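Local coordinates for cupin domain protein (Microcystis aeruginosa DIANCHI905, PDB 5ZBF), which binds iron(II) and 4-hydroxyphenylpyruvate and probably acts as a cupin isomerase in biosynthesis of the Choi moiety of aeruginosins, at residues Q175-E178 with Y179-Y183. Residues are numbered along the deposited sequence; the frame is centred on the assembly and turned at random.
Sequences QCLE and YGQIY
Q181 closes the type II beta turn E178-Q181 with its backbone N and its side-chain amide, a compact example of a turn tied together by side chain as well as backbone. Its N donates to E178 O at 3.1 Å, the i+3 to i backbone bond characteristic of such a turn, while its side-chain OE1 reaches back to accept E178 N at 2.9 Å. That second bond is moderately bent, with an N-H...O angle of 150°, and the donor stands 25° from the carbonyl plane. CG lies anti to the carbonyl carbon (chi1 -56°) and the chain then runs extended, which carries the amide across to the backbone at L177 and E178, where OE1 also comes 3.5 Å from L177 CA. G180 takes the third position of the turn with a positive phi, at which a CB would jam against the preceding carbonyl oxygen.

The tight side is apolar. L177 CD2 meets the edge of the Y183 ring, in its plane, 3.7 Å from CD2 of that ring, the two side chains crossing at about a right angle; I168 and F5 pack on the same leucine, and Y183 OH is hydrogen-bonded to E157. Looser is the solvent side, where the amides of Q175 and Q181 merely pass, NE2 to NE2 at 3.7 Å, and the carboxylate of the exposed E178 turns outward. Across the turn from the Q181 amide, a water bridges E178 O and Q181 O, donating to both.

Replacing Q181 by an alanine would probably leave E178 N without this acceptor and remove the side-chain tie across the turn. In this second cupin domain, the N-H and C=O of E178 are thus both met within the turn, so the chain can reverse between strands 173-177 and 183-185 without leaving them unpaired, while L177 and Y183 pack in the interior.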
loop_
_atom_site.group_PDB
_atom_site.type_symbol
_atom_site.label_atom_id
_atom_site.label_comp_id
_atom_site.label_asym_id
_atom_site.label_seq_id
_atom_site.Cartn_x
_atom_site.Cartn_y
_atom_site.Cartn_z
ATOM N N GLN A 175 11.985 1.073 15.342
ATOM C CA GLN A 175 10.686 1.473 15.878
ATOM C C GLN A 175 9.711 0.297 15.934
ATOM O O GLN A 175 9.793 -0.629 15.120
ATOM C CB GLN A 175 10.072 2.549 14.983
ATOM C CG GLN A 175 10.314 3.969 15.451
ATOM C CD GLN A 175 9.491 4.983 14.680
ATOM O OE1 GLN A 175 10.023 5.967 14.179
ATOM N NE2 GLN A 175 8.185 4.745 14.579
ATOM N N CYS A 176 8.778 0.352 16.887
ATOM C CA CYS A 176 7.628 -0.541 16.889
ATOM C C CYS A 176 6.524 0.116 16.077
ATOM O O CYS A 176 6.192 1.279 16.301
ATOM C CB CYS A 176 7.146 -0.844 18.306
ATOM S SG CYS A 176 8.185 -2.063 19.133
ATOM N N LEU A 177 5.979 -0.635 15.133
ATOM C CA LEU A 177 4.947 -0.147 14.232
ATOM C C LEU A 177 3.609 -0.736 14.603
ATOM O O LEU A 177 3.525 -1.891 15.007
ATOM C CB LEU A 177 5.269 -0.545 12.791
ATOM C CG LEU A 177 5.771 0.510 11.805
ATOM C CD1 LEU A 177 6.676 1.543 12.455
ATOM C CD2 LEU A 177 6.469 -0.192 10.652
ATOM N N GLU A 178 2.564 0.077 14.450
ATOM C CA GLU A 178 1.184 -0.370 14.534
ATOM C C GLU A 178 0.451 0.186 13.316
ATOM O O GLU A 178 0.977 1.055 12.602
ATOM C CB GLU A 178 0.523 0.122 15.827
ATOM C CG GLU A 178 1.167 -0.412 17.099
ATOM C CD GLU A 178 0.436 0.015 18.346
ATOM O OE1 GLU A 178 -0.174 1.105 18.346
ATOM O OE2 GLU A 178 0.476 -0.745 19.335
ATOM N N TYR A 179 -0.751 -0.311 13.059
ATOM C CA TYR A 179 -1.551 0.242 11.976
ATOM C C TYR A 179 -1.676 1.765 12.140
ATOM O O TYR A 179 -1.885 2.267 13.240
ATOM C CB TYR A 179 -2.928 -0.409 11.861
ATOM C CG TYR A 179 -3.723 0.293 10.793
ATOM C CD1 TYR A 179 -3.455 0.071 9.448
ATOM C CD2 TYR A 179 -4.669 1.257 11.128
ATOM C CE1 TYR A 179 -4.141 0.746 8.462
ATOM C CE2 TYR A 179 -5.350 1.945 10.151
ATOM C CZ TYR A 179 -5.082 1.685 8.821
ATOM O OH TYR A 179 -5.754 2.372 7.848
ATOM N N GLY A 180 -1.529 2.477 11.027
ATOM C CA GLY A 180 -1.483 3.935 11.028
ATOM C C GLY A 180 -0.111 4.529 10.785
ATOM O O GLY A 180 0.013 5.730 10.532
ATOM N N GLN A 181 0.920 3.690 10.888
ATOM C CA GLN A 181 2.302 4.068 10.641
ATOM C C GLN A 181 2.800 3.258 9.459
ATOM O O GLN A 181 2.221 2.226 9.128
ATOM C CB GLN A 181 3.175 3.751 11.852
ATOM C CG GLN A 181 2.714 4.386 13.147
ATOM C CD GLN A 181 3.501 3.889 14.346
ATOM O OE1 GLN A 181 3.208 2.832 14.890
ATOM N NE2 GLN A 181 4.494 4.660 14.770
ATOM N N ILE A 182 3.858 3.735 8.814
ATOM C CA ILE A 182 4.552 2.954 7.781
ATOM C C ILE A 182 6.060 2.954 8.002
ATOM O O ILE A 182 6.602 3.774 8.751
ATOM C CB ILE A 182 4.264 3.455 6.337
ATOM C CG1 ILE A 182 5.005 4.773 6.024
ATOM C CG2 ILE A 182 2.768 3.606 6.094
ATOM C CD1 ILE A 182 4.735 5.295 4.628
ATOM N N TYR A 183 6.737 2.017 7.345
ATOM C CA TYR A 183 8.177 2.123 7.189
ATOM C C TYR A 183 8.488 2.348 5.717
ATOM O O TYR A 183 7.734 1.924 4.828
ATOM C CB TYR A 183 8.931 0.903 7.752
ATOM C CG TYR A 183 8.728 -0.381 6.984
ATOM C CD1 TYR A 183 9.467 -0.661 5.840
ATOM C CD2 TYR A 183 7.781 -1.308 7.389
ATOM C CE1 TYR A 183 9.264 -1.837 5.120
ATOM C CE2 TYR A 183 7.581 -2.491 6.693
ATOM C CZ TYR A 183 8.318 -2.754 5.557
ATOM O OH TYR A 183 8.097 -3.929 4.872
HETATM O O HOH W 1 2.227 -0.246 10.363
#